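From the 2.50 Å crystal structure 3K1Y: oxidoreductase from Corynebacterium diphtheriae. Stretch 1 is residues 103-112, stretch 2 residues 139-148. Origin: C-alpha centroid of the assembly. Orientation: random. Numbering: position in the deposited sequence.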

# COMPACT_ATOMS: atom_id res chain seq x y z
N LEU A 103 1.96 7.38 -17.25
CA LEU A 103 2.91 7.16 -18.33
C LEU A 103 4.03 6.21 -17.87
O LEU A 103 4.48 5.35 -18.62
CB LEU A 103 3.51 8.49 -18.79
CG LEU A 103 4.58 8.42 -19.90
CD1 LEU A 103 3.95 7.91 -21.19
CD2 LEU A 103 5.20 9.81 -20.10
N PHE A 104 4.47 6.39 -16.63
CA PHE A 104 5.49 5.55 -16.05
C PHE A 104 4.90 4.14 -16.04
O PHE A 104 5.54 3.18 -16.47
CB PHE A 104 5.78 6.01 -14.62
CG PHE A 104 6.73 5.13 -13.86
CD1 PHE A 104 8.11 5.34 -13.92
CD2 PHE A 104 6.24 4.12 -13.01
CE1 PHE A 104 8.99 4.57 -13.15
CE2 PHE A 104 7.11 3.35 -12.24
CZ PHE A 104 8.49 3.58 -12.30
N LYS A 105 3.67 4.03 -15.56
CA LYS A 105 3.00 2.74 -15.47
C LYS A 105 2.83 2.09 -16.84
O LYS A 105 3.02 0.88 -17.00
CB LYS A 105 1.64 2.88 -14.79
CG LYS A 105 0.90 1.55 -14.57
CD LYS A 105 1.77 0.56 -13.78
CE LYS A 105 0.94 -0.54 -13.11
NZ LYS A 105 0.11 -1.33 -14.06
N MSE A 106 2.46 2.90 -17.82
CA MSE A 106 2.25 2.39 -19.16
C MSE A 106 3.46 1.64 -19.68
O MSE A 106 3.33 0.53 -20.18
CB MSE A 106 1.91 3.54 -20.10
CG MSE A 106 1.38 3.09 -21.45
SE MSE A 106 0.75 4.61 -22.43
CE MSE A 106 -0.95 4.86 -21.52
N PHE A 107 4.63 2.24 -19.55
CA PHE A 107 5.86 1.61 -20.01
C PHE A 107 5.95 0.19 -19.46
O PHE A 107 6.06 -0.78 -20.23
CB PHE A 107 7.09 2.41 -19.58
CG PHE A 107 8.40 1.80 -20.02
CD1 PHE A 107 8.80 1.85 -21.35
CD2 PHE A 107 9.24 1.17 -19.10
CE1 PHE A 107 10.01 1.28 -21.77
CE2 PHE A 107 10.44 0.59 -19.49
CZ PHE A 107 10.83 0.65 -20.84
N PHE A 108 5.90 0.06 -18.14
CA PHE A 108 5.97 -1.26 -17.53
C PHE A 108 4.88 -2.20 -18.06
O PHE A 108 5.16 -3.36 -18.35
CB PHE A 108 5.89 -1.14 -16.01
CG PHE A 108 7.13 -0.56 -15.41
CD1 PHE A 108 8.22 -1.37 -15.13
CD2 PHE A 108 7.25 0.81 -15.22
CE1 PHE A 108 9.42 -0.83 -14.67
CE2 PHE A 108 8.44 1.37 -14.76
CZ PHE A 108 9.53 0.55 -14.49
N ASP A 109 3.66 -1.70 -18.20
CA ASP A 109 2.58 -2.53 -18.72
C ASP A 109 2.98 -3.16 -20.05
O ASP A 109 2.64 -4.31 -20.35
CB ASP A 109 1.30 -1.72 -18.94
CG ASP A 109 0.72 -1.16 -17.66
OD1 ASP A 109 0.94 -1.75 -16.58
OD2 ASP A 109 0.03 -0.13 -17.74
N ILE A 110 3.71 -2.39 -20.85
CA ILE A 110 4.13 -2.81 -22.19
C ILE A 110 5.20 -3.90 -22.24
O ILE A 110 5.34 -4.58 -23.25
CB ILE A 110 4.62 -1.55 -23.00
CG1 ILE A 110 3.79 -1.43 -24.27
CG2 ILE A 110 6.10 -1.63 -23.34
CD1 ILE A 110 2.32 -1.17 -24.02
N LEU A 111 5.95 -4.06 -21.15
CA LEU A 111 7.03 -5.05 -21.09
C LEU A 111 6.55 -6.50 -21.04
O LEU A 111 5.42 -6.76 -20.65
CB LEU A 111 7.91 -4.78 -19.86
CG LEU A 111 8.46 -3.37 -19.67
CD1 LEU A 111 9.15 -3.29 -18.31
CD2 LEU A 111 9.44 -3.01 -20.80
N ASP A 112 7.43 -7.42 -21.44
CA ASP A 112 7.09 -8.84 -21.39
C ASP A 112 6.95 -9.21 -19.91
O ASP A 112 7.44 -8.50 -19.04
CB ASP A 112 8.20 -9.72 -21.98
CG ASP A 112 8.36 -9.56 -23.48
OD1 ASP A 112 7.33 -9.36 -24.18
OD2 ASP A 112 9.51 -9.65 -23.97
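Stretch 2 (139-148) ALRPLLSYMR

Stretch 2 continues a helix that begins earlier in the chain, as does stretch 1, and the two run side by side in the same direction. Their N-to-C directions differ by only 8°, and the axes come no closer than 12.0 Å, a wide spacing that leaves the contact to side chains. The nearest backbone register pairs Phe108 with Leu143, their CA atoms 8.8 Å apart. The second helix is kinked at Pro142, whose nitrogen has no bond to the preceding turn; beyond it, Leu144 N to Leu140 O (2.9 Å) and Ser145 N to Arg141 O (2.8 Å) keep the helical pattern. Arg148, with phi/psi of 67°/25°, lies in the left-handed region after the helix.

Leu143 points toward stretch 1 in a t, p rotamer and meets three side chains there, those of Phe104, Lys105 and Phe108. Its CD2 lies over one face of the Phe108 ring, 4.1 Å from Phe108 CG, and also 4.1 Å from Phe104 CE2, while its CD1 is 4.1 Å from Lys105 CE. One turn earlier, Leu140 starts sideways but its end comes nearer, placing CD2 4.0 Å from Phe104 CZ. Toward the C-terminal end, selenomethionine Met147 points toward the first helix. Its CE approaches Phe108 CD1 to 3.2 Å, a tight apolar contact, and its SE sits at the edge of the Phe108 ring, 5.5 Å from the ring centroid. Leu111 CD1 reaches the same Met147 SE at 4.4 Å, and Leu144 CD2 approaches Phe108 CE1 at the same distance.

No hydrogen bond crosses between the stretches, and the 328 Å² buried between them comes mainly from apolar side chains. Lys105 contributes its aliphatic portion to this packing, while its NZ forms a salt bridge with Asp109 OD1 (2.7 Å) one turn along its own helix.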

# COMPACT_ATOMS: atom_id res chain seq x y z
N ALA A 139 3.98 1.71 -3.88
CA ALA A 139 3.60 1.74 -5.29
C ALA A 139 4.71 1.22 -6.21
O ALA A 139 4.47 0.29 -6.98
CB ALA A 139 3.18 3.15 -5.70
N LEU A 140 5.91 1.79 -6.15
CA LEU A 140 7.01 1.34 -7.02
C LEU A 140 7.61 -0.00 -6.64
O LEU A 140 7.89 -0.84 -7.50
CB LEU A 140 8.14 2.36 -7.09
CG LEU A 140 7.86 3.57 -7.97
CD1 LEU A 140 7.06 4.59 -7.17
CD2 LEU A 140 9.18 4.17 -8.44
N ARG A 141 7.82 -0.19 -5.34
CA ARG A 141 8.40 -1.43 -4.86
C ARG A 141 7.49 -2.61 -5.24
O ARG A 141 7.92 -3.55 -5.91
CB ARG A 141 8.59 -1.34 -3.34
CG ARG A 141 9.40 -2.47 -2.74
CD ARG A 141 10.30 -1.97 -1.63
NE ARG A 141 11.62 -2.57 -1.80
CZ ARG A 141 12.76 -1.91 -1.73
NH1 ARG A 141 12.78 -0.61 -1.49
NH2 ARG A 141 13.89 -2.57 -1.94
N PRO A 142 6.22 -2.56 -4.85
CA PRO A 142 5.34 -3.69 -5.21
C PRO A 142 5.35 -3.98 -6.71
O PRO A 142 5.29 -5.13 -7.13
CB PRO A 142 3.97 -3.23 -4.72
CG PRO A 142 4.32 -2.32 -3.55
CD PRO A 142 5.48 -1.53 -4.11
N LEU A 143 5.44 -2.92 -7.52
CA LEU A 143 5.45 -3.07 -8.98
C LEU A 143 6.71 -3.79 -9.46
O LEU A 143 6.62 -4.72 -10.27
CB LEU A 143 5.36 -1.70 -9.66
CG LEU A 143 5.39 -1.74 -11.20
CD1 LEU A 143 4.20 -2.53 -11.72
CD2 LEU A 143 5.37 -0.32 -11.77
N LEU A 144 7.87 -3.36 -8.98
CA LEU A 144 9.13 -3.98 -9.38
C LEU A 144 9.26 -5.39 -8.81
O LEU A 144 9.83 -6.27 -9.47
CB LEU A 144 10.32 -3.12 -8.92
CG LEU A 144 10.81 -2.03 -9.88
CD1 LEU A 144 11.41 -2.69 -11.12
CD2 LEU A 144 9.67 -1.11 -10.27
N SER A 145 8.75 -5.60 -7.60
CA SER A 145 8.81 -6.92 -6.99
C SER A 145 7.90 -7.89 -7.72
O SER A 145 8.24 -9.05 -7.88
CB SER A 145 8.41 -6.85 -5.52
OG SER A 145 9.38 -6.12 -4.79
N TYR A 146 6.74 -7.41 -8.16
CA TYR A 146 5.83 -8.26 -8.90
C TYR A 146 6.51 -8.79 -10.16
O TYR A 146 6.20 -9.89 -10.63
CB TYR A 146 4.57 -7.51 -9.32
CG TYR A 146 3.70 -8.33 -10.23
CD1 TYR A 146 3.01 -9.45 -9.76
CD2 TYR A 146 3.62 -8.04 -11.59
CE1 TYR A 146 2.26 -10.26 -10.62
CE2 TYR A 146 2.88 -8.84 -12.46
CZ TYR A 146 2.21 -9.94 -11.98
OH TYR A 146 1.49 -10.73 -12.85
N MSE A 147 7.42 -8.01 -10.73
CA MSE A 147 8.11 -8.47 -11.93
C MSE A 147 9.39 -9.21 -11.58
O MSE A 147 10.19 -9.54 -12.45
CB MSE A 147 8.40 -7.29 -12.86
CG MSE A 147 7.17 -6.87 -13.62
SE MSE A 147 7.46 -5.40 -14.79
CE MSE A 147 7.27 -3.99 -13.48
N ARG A 148 9.55 -9.47 -10.29
CA ARG A 148 10.69 -10.19 -9.77
C ARG A 148 12.03 -9.48 -9.89
O ARG A 148 13.08 -10.12 -9.93
CB ARG A 148 10.75 -11.58 -10.41
CG ARG A 148 9.52 -12.44 -10.12
CD ARG A 148 9.58 -13.74 -10.89
NE ARG A 148 10.75 -14.54 -10.51
CZ ARG A 148 11.17 -15.61 -11.18
NH1 ARG A 148 10.51 -16.00 -12.26
NH2 ARG A 148 12.24 -16.27 -10.77